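Local coordinates for UPF0201 protein MJ1564 (Methanocaldococcus jannaschii DSM 2661, PDB 2PZZ) that is of unknown function; it resembles RNA-binding proteins in structure but is unlikely to bind RNA, at the interface of chains A and B. Residues are numbered along the deposited sequence; one frame, centred on the assembly and turned at random. Chains: chain A/B, UPF0201 protein MJ1564.

The three contacts follow one two-fold symmetric seam between the chains. Contacts 1 and 2 have C-alpha centres about 9 Å apart and share A:Glu14, A:His101 and B:Glu14; contacts 2 and 3 are about 6 Å apart and share A:Thr13, B:Lys18 and B:Gln87; contacts 1 and 3 are about 14 Å apart. The loop after strand 3-10 and the helix 86-90 of the opposite chain recur throughout: contact 1 sets the loop of B on A, while contacts 2 and 3 do the reverse. The doubled loop-to-helix exchange suggests a dimer, though the structure alone does not show that it forms in the cell.

Contact 1: the interface of chains A and B. Residues chain A 14, 86-87, 90, 101; chain B 11-14, 41.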
loop_
_atom_site.group_PDB
_atom_site.type_symbol
_atom_site.label_atom_id
_atom_site.label_comp_id
_atom_site.label_asym_id
_atom_site.label_seq_id
_atom_site.Cartn_x
_atom_site.Cartn_y
_atom_site.Cartn_z
ATOM N N GLU A 14 -3.808 -4.548 -5.907
ATOM C CA GLU A 14 -2.399 -4.804 -6.150
ATOM C C GLU A 14 -2.264 -5.999 -7.080
ATOM O O GLU A 14 -3.181 -6.808 -7.209
ATOM C CB GLU A 14 -1.649 -5.083 -4.834
ATOM C CG GLU A 14 -1.026 -3.844 -4.213
ATOM C CD GLU A 14 -0.432 -4.112 -2.855
ATOM O OE1 GLU A 14 0.774 -3.824 -2.651
ATOM O OE2 GLU A 14 -1.179 -4.607 -1.982
ATOM N N LYS A 86 7.109 -1.436 0.465
ATOM C CA LYS A 86 6.802 -2.278 -0.678
ATOM C C LYS A 86 7.060 -1.583 -2.017
ATOM O O LYS A 86 7.458 -2.234 -2.992
ATOM C CB LYS A 86 5.337 -2.730 -0.565
ATOM C CG LYS A 86 4.998 -4.008 -1.277
ATOM C CD LYS A 86 3.908 -4.799 -0.537
ATOM C CE LYS A 86 2.674 -3.966 -0.256
ATOM N NZ LYS A 86 1.462 -4.810 -0.010
ATOM N N GLN A 87 6.852 -0.266 -2.055
ATOM C CA GLN A 87 7.031 0.508 -3.285
ATOM C C GLN A 87 8.507 0.758 -3.558
ATOM O O GLN A 87 8.960 0.694 -4.704
ATOM C CB GLN A 87 6.257 1.829 -3.179
ATOM C CG GLN A 87 4.827 1.634 -2.642
ATOM C CD GLN A 87 4.062 0.569 -3.414
ATOM O OE1 GLN A 87 3.186 -0.115 -2.865
ATOM N NE2 GLN A 87 4.381 0.422 -4.696
ATOM N N TYR A 90 9.920 -2.433 -4.766
ATOM C CA TYR A 90 9.562 -2.736 -6.138
ATOM C C TYR A 90 10.619 -2.221 -7.123
ATOM O O TYR A 90 10.896 -2.875 -8.122
ATOM C CB TYR A 90 8.212 -2.125 -6.481
ATOM C CG TYR A 90 7.754 -2.521 -7.855
ATOM C CD1 TYR A 90 7.325 -3.826 -8.114
ATOM C CD2 TYR A 90 7.784 -1.608 -8.918
ATOM C CE1 TYR A 90 6.943 -4.209 -9.385
ATOM C CE2 TYR A 90 7.397 -1.991 -10.200
ATOM C CZ TYR A 90 6.981 -3.287 -10.421
ATOM O OH TYR A 90 6.596 -3.689 -11.676
ATOM N N HIS A 101 0.409 0.412 1.419
ATOM C CA HIS A 101 -0.079 -0.940 1.191
ATOM C C HIS A 101 0.403 -2.055 2.126
ATOM O O HIS A 101 0.248 -3.229 1.811
ATOM C CB HIS A 101 0.144 -1.317 -0.277
ATOM C CG HIS A 101 -0.761 -0.583 -1.220
ATOM N ND1 HIS A 101 -0.958 0.779 -1.149
ATOM C CD2 HIS A 101 -1.534 -1.020 -2.238
ATOM C CE1 HIS A 101 -1.817 1.149 -2.083
ATOM N NE2 HIS A 101 -2.181 0.076 -2.757
ATOM N N LYS B 11 0.079 3.099 -7.048
ATOM C CA LYS B 11 1.431 2.843 -6.582
ATOM C C LYS B 11 2.124 1.824 -7.485
ATOM O O LYS B 11 1.486 1.157 -8.301
ATOM C CB LYS B 11 1.393 2.293 -5.152
ATOM C CG LYS B 11 0.561 3.117 -4.165
ATOM C CD LYS B 11 1.202 4.459 -3.868
ATOM C CE LYS B 11 0.381 5.241 -2.846
ATOM N NZ LYS B 11 0.961 6.589 -2.564
ATOM N N PRO B 12 3.448 1.697 -7.356
ATOM C CA PRO B 12 4.190 0.737 -8.173
ATOM C C PRO B 12 3.625 -0.686 -8.131
ATOM O O PRO B 12 3.511 -1.332 -9.169
ATOM C CB PRO B 12 5.594 0.828 -7.590
ATOM C CG PRO B 12 5.704 2.302 -7.330
ATOM C CD PRO B 12 4.372 2.615 -6.663
ATOM N N THR B 13 3.244 -1.167 -6.946
ATOM C CA THR B 13 2.725 -2.533 -6.830
ATOM C C THR B 13 1.269 -2.707 -7.227
ATOM O O THR B 13 0.764 -3.831 -7.199
ATOM C CB THR B 13 2.900 -3.106 -5.385
ATOM O OG1 THR B 13 2.167 -2.309 -4.444
ATOM C CG2 THR B 13 4.358 -3.103 -4.989
ATOM N N GLU B 14 0.597 -1.613 -7.602
ATOM C CA GLU B 14 -0.807 -1.700 -8.014
ATOM C C GLU B 14 -1.003 -1.947 -9.514
ATOM O O GLU B 14 -0.106 -1.712 -10.329
ATOM C CB GLU B 14 -1.582 -0.421 -7.635
ATOM C CG GLU B 14 -1.730 -0.192 -6.132
ATOM C CD GLU B 14 -2.724 0.906 -5.794
ATOM O OE1 GLU B 14 -3.940 0.619 -5.749
ATOM O OE2 GLU B 14 -2.293 2.062 -5.577
ATOM N N PHE B 41 5.050 5.292 -10.272
ATOM C CA PHE B 41 3.801 5.783 -9.694
ATOM C C PHE B 41 2.913 6.269 -10.832
ATOM O O PHE B 41 3.396 6.495 -11.946
ATOM C CB PHE B 41 4.057 6.932 -8.714
ATOM C CG PHE B 41 4.572 6.487 -7.376
ATOM C CD1 PHE B 41 5.893 6.059 -7.222
ATOM C CD2 PHE B 41 3.730 6.473 -6.266
ATOM C CE1 PHE B 41 6.364 5.620 -5.975
ATOM C CE2 PHE B 41 4.187 6.037 -5.018
ATOM C CZ PHE B 41 5.501 5.611 -4.872
#
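B:Thr13 reaches chain A with its hydroxyl OG1. It donates to A:Glu14 OE1 at 2.7 Å, on its anti lone pair, and, as modelled, to A:Gln87 OE1 at 2.9 Å, in plane on a lone pair. The one hydroxyl hydrogen must be shared or alternate between the two oxygens. A:Gln87 NE2 faces B:Thr13 N at 3.0 Å, a pairing of two donors that leaves the amide orientation doubtful; turned over, its nitrogen would donate to the hydroxyl and its oxygen face the B:Thr13 N-H. The A:Gln87 chain bends at chi2 (-52°), turning its amide across the B:Lys11 side chain, whose CB lies 3.6 Å from A:Gln87 CD. The A:His101 imidazole crosses the B:Glu14 side chain at about a right angle, B:Glu14 OE1 in plane at the ring edge but 3.5 Å from NE2, long for a bond. Further out, A:Lys86 NZ forms a salt bridge with A:Glu14 OE1 and donates to A:His101 O at 2.7 Å, from above the carbonyl plane, linking the two. B:Lys11 N donates to B:Glu14 OE2, and B:Pro12 CD lies over the centre of the B:Phe41 ring. The patch seats the loop of B on helix 86-90 of A and is likely to support the pairing of copies in the deposited assembly.

Contact 2: the interface of chains A and B. Residues chain A 11, 13-14, 101; chain B 14-15, 18-19, 86-87.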
loop_
_atom_site.group_PDB
_atom_site.type_symbol
_atom_site.label_atom_id
_atom_site.label_comp_id
_atom_site.label_asym_id
_atom_site.label_seq_id
_atom_site.Cartn_x
_atom_site.Cartn_y
_atom_site.Cartn_z
ATOM N N LYS A 11 -3.086 -6.447 -1.586
ATOM C CA LYS A 11 -4.421 -5.867 -1.560
ATOM C C LYS A 11 -5.152 -6.094 -2.877
ATOM O O LYS A 11 -4.524 -6.327 -3.918
ATOM C CB LYS A 11 -4.311 -4.384 -1.234
ATOM C CG LYS A 11 -3.702 -4.144 0.146
ATOM C CD LYS A 11 -3.877 -2.691 0.565
ATOM C CE LYS A 11 -3.525 -2.504 2.021
ATOM N NZ LYS A 11 -3.883 -1.141 2.501
ATOM N N THR A 13 -6.400 -4.287 -5.187
ATOM C CA THR A 13 -5.965 -3.525 -6.359
ATOM C C THR A 13 -4.483 -3.701 -6.677
ATOM O O THR A 13 -3.957 -3.069 -7.599
ATOM C CB THR A 13 -6.256 -2.006 -6.201
ATOM O OG1 THR A 13 -5.538 -1.485 -5.076
ATOM C CG2 THR A 13 -7.750 -1.768 -6.016
ATOM N N GLU A 14 -3.808 -4.548 -5.907
ATOM C CA GLU A 14 -2.399 -4.804 -6.150
ATOM C C GLU A 14 -2.264 -5.999 -7.080
ATOM O O GLU A 14 -3.181 -6.808 -7.209
ATOM C CB GLU A 14 -1.649 -5.083 -4.834
ATOM C CG GLU A 14 -1.026 -3.844 -4.213
ATOM C CD GLU A 14 -0.432 -4.112 -2.855
ATOM O OE1 GLU A 14 0.774 -3.824 -2.651
ATOM O OE2 GLU A 14 -1.179 -4.607 -1.982
ATOM N N HIS A 101 0.409 0.412 1.419
ATOM C CA HIS A 101 -0.079 -0.940 1.191
ATOM C C HIS A 101 0.403 -2.055 2.126
ATOM O O HIS A 101 0.248 -3.229 1.811
ATOM C CB HIS A 101 0.144 -1.317 -0.277
ATOM C CG HIS A 101 -0.761 -0.583 -1.220
ATOM N ND1 HIS A 101 -0.958 0.779 -1.149
ATOM C CD2 HIS A 101 -1.534 -1.020 -2.238
ATOM C CE1 HIS A 101 -1.817 1.149 -2.083
ATOM N NE2 HIS A 101 -2.181 0.076 -2.757
ATOM N N GLU B 14 0.597 -1.613 -7.602
ATOM C CA GLU B 14 -0.807 -1.700 -8.014
ATOM C C GLU B 14 -1.003 -1.947 -9.514
ATOM O O GLU B 14 -0.106 -1.712 -10.329
ATOM C CB GLU B 14 -1.582 -0.421 -7.635
ATOM C CG GLU B 14 -1.730 -0.192 -6.132
ATOM C CD GLU B 14 -2.724 0.906 -5.794
ATOM O OE1 GLU B 14 -3.940 0.619 -5.749
ATOM O OE2 GLU B 14 -2.293 2.062 -5.577
ATOM N N ASP B 15 -2.198 -2.422 -9.850
ATOM C CA ASP B 15 -2.614 -2.685 -11.227
ATOM C C ASP B 15 -3.491 -1.477 -11.574
ATOM O O ASP B 15 -4.597 -1.354 -11.051
ATOM C CB ASP B 15 -3.451 -3.967 -11.286
ATOM C CG ASP B 15 -3.915 -4.305 -12.696
ATOM O OD1 ASP B 15 -4.303 -3.382 -13.438
ATOM O OD2 ASP B 15 -3.910 -5.498 -13.059
ATOM N N LYS B 18 -7.082 -2.245 -12.064
ATOM C CA LYS B 18 -7.889 -2.738 -10.950
ATOM C C LYS B 18 -8.332 -1.472 -10.232
ATOM O O LYS B 18 -9.445 -1.392 -9.721
ATOM C CB LYS B 18 -7.060 -3.626 -10.013
ATOM C CG LYS B 18 -6.719 -4.986 -10.620
ATOM C CD LYS B 18 -5.950 -5.877 -9.632
ATOM C CE LYS B 18 -5.892 -7.316 -10.132
ATOM N NZ LYS B 18 -5.083 -8.183 -9.215
ATOM N N VAL B 19 -7.451 -0.474 -10.205
ATOM C CA VAL B 19 -7.784 0.801 -9.577
ATOM C C VAL B 19 -8.908 1.438 -10.387
ATOM O O VAL B 19 -9.894 1.921 -9.827
ATOM C CB VAL B 19 -6.567 1.764 -9.554
ATOM C CG1 VAL B 19 -6.993 3.145 -9.063
ATOM C CG2 VAL B 19 -5.482 1.210 -8.639
ATOM N N LYS B 86 -10.456 2.408 -1.543
ATOM C CA LYS B 86 -10.209 1.741 -2.828
ATOM C C LYS B 86 -10.491 0.257 -2.827
ATOM O O LYS B 86 -11.159 -0.267 -3.730
ATOM C CB LYS B 86 -8.749 1.944 -3.263
ATOM C CG LYS B 86 -8.448 3.326 -3.772
ATOM C CD LYS B 86 -6.940 3.592 -3.832
ATOM C CE LYS B 86 -6.218 2.699 -4.838
ATOM N NZ LYS B 86 -4.774 3.093 -4.861
ATOM N N GLN B 87 -9.968 -0.434 -1.821
ATOM C CA GLN B 87 -10.146 -1.881 -1.742
ATOM C C GLN B 87 -11.619 -2.283 -1.622
ATOM O O GLN B 87 -12.048 -3.275 -2.211
ATOM C CB GLN B 87 -9.304 -2.429 -0.584
ATOM C CG GLN B 87 -7.873 -1.891 -0.596
ATOM C CD GLN B 87 -7.145 -2.107 -1.950
ATOM O OE1 GLN B 87 -6.191 -1.394 -2.268
ATOM N NE2 GLN B 87 -7.591 -3.080 -2.726
#
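A:Thr13 meets B:Glu14 and B:Gln87 through a hydroxyl set by chi1 (61°), which places OG1 between its own backbone N and carbonyl carbon, while an extended chain beyond CG (chi2 -168°) carries the carboxylate of B:Glu14 up beside it. The two side chains run alongside each other, pointing the same way. OG1 donates to B:Glu14 OE1 at 2.7 Å, on the anti side and somewhat out of the carboxylate plane, and, as modelled, to B:Gln87 OE1 at 2.9 Å, though B:Gln87 NE2 faces the A:Thr13 backbone N and the amide may be turned over. Head-on at the tip of the carboxylate, B:Lys86 NZ bridges both oxygens at their syn lone pairs, 2.8 Å from B:Glu14 OE1 and from OE2. OE1 is thus gripped by a hydroxyl and an ammonium group, and the nearby lysine would be expected to stabilise the negative charge. An alanine in place of B:Glu14 would probably leave the ammonium of B:Lys86 without its counter-charge and the A:Thr13 hydroxyl with the B:Gln87 amide but without its carboxylate partner. Backbone pairing runs beside this: A:Glu14 and B:Glu14 form an antiparallel beta bridge, CA to CA 4.0 Å, and B:Asp15 N donates to A:Thr13 O at 2.9 Å. B:Lys18, extended from helix 16-26, lays its CB 3.8 Å from A:Thr13 CA. Its NZ then reaches A:Glu14 O at 3.1 Å, tilted 28° from the carbonyl plane.

Contact 3: the interface of chains A and B. Residues chain A 12-13, 39-41; chain B 18, 87, 90-91.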
loop_
_atom_site.group_PDB
_atom_site.type_symbol
_atom_site.label_atom_id
_atom_site.label_comp_id
_atom_site.label_asym_id
_atom_site.label_seq_id
_atom_site.Cartn_x
_atom_site.Cartn_y
_atom_site.Cartn_z
ATOM N N PRO A 12 -6.498 -6.045 -2.849
ATOM C CA PRO A 12 -7.333 -6.247 -4.039
ATOM C C PRO A 12 -6.867 -5.531 -5.315
ATOM O O PRO A 12 -6.939 -6.103 -6.403
ATOM C CB PRO A 12 -8.705 -5.752 -3.576
ATOM C CG PRO A 12 -8.736 -6.223 -2.140
ATOM C CD PRO A 12 -7.338 -5.829 -1.650
ATOM N N THR A 13 -6.400 -4.287 -5.187
ATOM C CA THR A 13 -5.965 -3.525 -6.359
ATOM C C THR A 13 -4.483 -3.701 -6.677
ATOM O O THR A 13 -3.957 -3.069 -7.599
ATOM C CB THR A 13 -6.256 -2.006 -6.201
ATOM O OG1 THR A 13 -5.538 -1.485 -5.076
ATOM C CG2 THR A 13 -7.750 -1.768 -6.016
ATOM N N ASN A 39 -12.275 -10.950 0.636
ATOM C CA ASN A 39 -12.567 -9.768 -0.169
ATOM C C ASN A 39 -11.445 -9.428 -1.152
ATOM O O ASN A 39 -11.046 -8.273 -1.258
ATOM C CB ASN A 39 -12.827 -8.564 0.743
ATOM C CG ASN A 39 -13.969 -8.799 1.711
ATOM O OD1 ASN A 39 -13.815 -8.629 2.925
ATOM N ND2 ASN A 39 -15.127 -9.185 1.181
ATOM N N GLU A 40 -10.947 -10.443 -1.856
ATOM C CA GLU A 40 -9.881 -10.282 -2.844
ATOM C C GLU A 40 -8.498 -9.992 -2.264
ATOM O O GLU A 40 -7.568 -9.690 -3.014
ATOM C CB GLU A 40 -10.236 -9.188 -3.862
ATOM C CG GLU A 40 -11.557 -9.394 -4.605
ATOM C CD GLU A 40 -11.619 -10.691 -5.402
ATOM O OE1 GLU A 40 -10.703 -10.961 -6.206
ATOM O OE2 GLU A 40 -12.601 -11.444 -5.232
ATOM N N PHE A 41 -8.364 -10.059 -0.940
ATOM C CA PHE A 41 -7.059 -9.847 -0.317
ATOM C C PHE A 41 -6.275 -11.165 -0.401
ATOM O O PHE A 41 -6.853 -12.252 -0.508
ATOM C CB PHE A 41 -7.184 -9.459 1.165
ATOM C CG PHE A 41 -7.535 -8.013 1.402
ATOM C CD1 PHE A 41 -8.814 -7.533 1.126
ATOM C CD2 PHE A 41 -6.579 -7.132 1.898
ATOM C CE1 PHE A 41 -9.136 -6.184 1.345
ATOM C CE2 PHE A 41 -6.889 -5.785 2.118
ATOM C CZ PHE A 41 -8.167 -5.309 1.844
ATOM N N LYS B 18 -7.082 -2.245 -12.064
ATOM C CA LYS B 18 -7.889 -2.738 -10.950
ATOM C C LYS B 18 -8.332 -1.472 -10.232
ATOM O O LYS B 18 -9.445 -1.392 -9.721
ATOM C CB LYS B 18 -7.060 -3.626 -10.013
ATOM C CG LYS B 18 -6.719 -4.986 -10.620
ATOM C CD LYS B 18 -5.950 -5.877 -9.632
ATOM C CE LYS B 18 -5.892 -7.316 -10.132
ATOM N NZ LYS B 18 -5.083 -8.183 -9.215
ATOM N N GLN B 87 -9.968 -0.434 -1.821
ATOM C CA GLN B 87 -10.146 -1.881 -1.742
ATOM C C GLN B 87 -11.619 -2.283 -1.622
ATOM O O GLN B 87 -12.048 -3.275 -2.211
ATOM C CB GLN B 87 -9.304 -2.429 -0.584
ATOM C CG GLN B 87 -7.873 -1.891 -0.596
ATOM C CD GLN B 87 -7.145 -2.107 -1.950
ATOM O OE1 GLN B 87 -6.191 -1.394 -2.268
ATOM N NE2 GLN B 87 -7.591 -3.080 -2.726
ATOM N N TYR B 90 -13.277 -1.833 -4.909
ATOM C CA TYR B 90 -12.890 -2.883 -5.847
ATOM C C TYR B 90 -13.888 -4.031 -5.881
ATOM O O TYR B 90 -14.185 -4.571 -6.949
ATOM C CB TYR B 90 -11.509 -3.445 -5.501
ATOM C CG TYR B 90 -11.013 -4.425 -6.537
ATOM C CD1 TYR B 90 -10.652 -3.989 -7.814
ATOM C CD2 TYR B 90 -10.953 -5.793 -6.265
ATOM C CE1 TYR B 90 -10.247 -4.889 -8.795
ATOM C CE2 TYR B 90 -10.550 -6.706 -7.242
ATOM C CZ TYR B 90 -10.200 -6.247 -8.506
ATOM O OH TYR B 90 -9.828 -7.131 -9.496
ATOM N N VAL B 91 -14.392 -4.424 -4.717
ATOM C CA VAL B 91 -15.363 -5.518 -4.653
ATOM C C VAL B 91 -16.800 -4.981 -4.709
ATOM O O VAL B 91 -17.757 -5.672 -4.335
ATOM C CB VAL B 91 -15.162 -6.379 -3.369
ATOM C CG1 VAL B 91 -13.777 -7.020 -3.397
ATOM C CG2 VAL B 91 -15.307 -5.517 -2.108
HETATM O O HOH W 1 -12.055 -5.819 -0.916
#
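A:Pro12 and B:Tyr90 meet at the phenol ring, where A:Pro12 CB lies 3.5 Å from CD2 and the proline carbonyl oxygen sits above one face, offset toward the rim. The ring is placed there by its chi1 (-174°), with CG anti to the backbone N. A:Glu40 comes to the same ring from its edge: its CG lies in the ring plane, 3.9 Å from B:Tyr90 CE2, and its side chain crosses the tyrosine at about a right angle. The aliphatic part of A:Glu40 also slides past B:Val91 in the opposite direction, CG to CG1 at 3.5 Å. Against the other end of the proline stands A:Phe41, whose ring has A:Pro12 CD over its centre, 3.4 Å above the plane, and whose CZ touches B:Gln87 CB at 3.9 Å. The proline is thus held between an aromatic ring of its own chain and one of the partner. A water beside this apolar group joins the backbones, 2.7 Å from A:Asn39 O and 2.9 Å from B:Gln87 O. B:Lys18 passes its methylene CD by A:Pro12 O. Here the loops at A:Pro12 and A:Asn39 to A:Phe41 grip the end of helix 86-90 of B, adding an apolar margin to the polar seam that holds the deposited dimer.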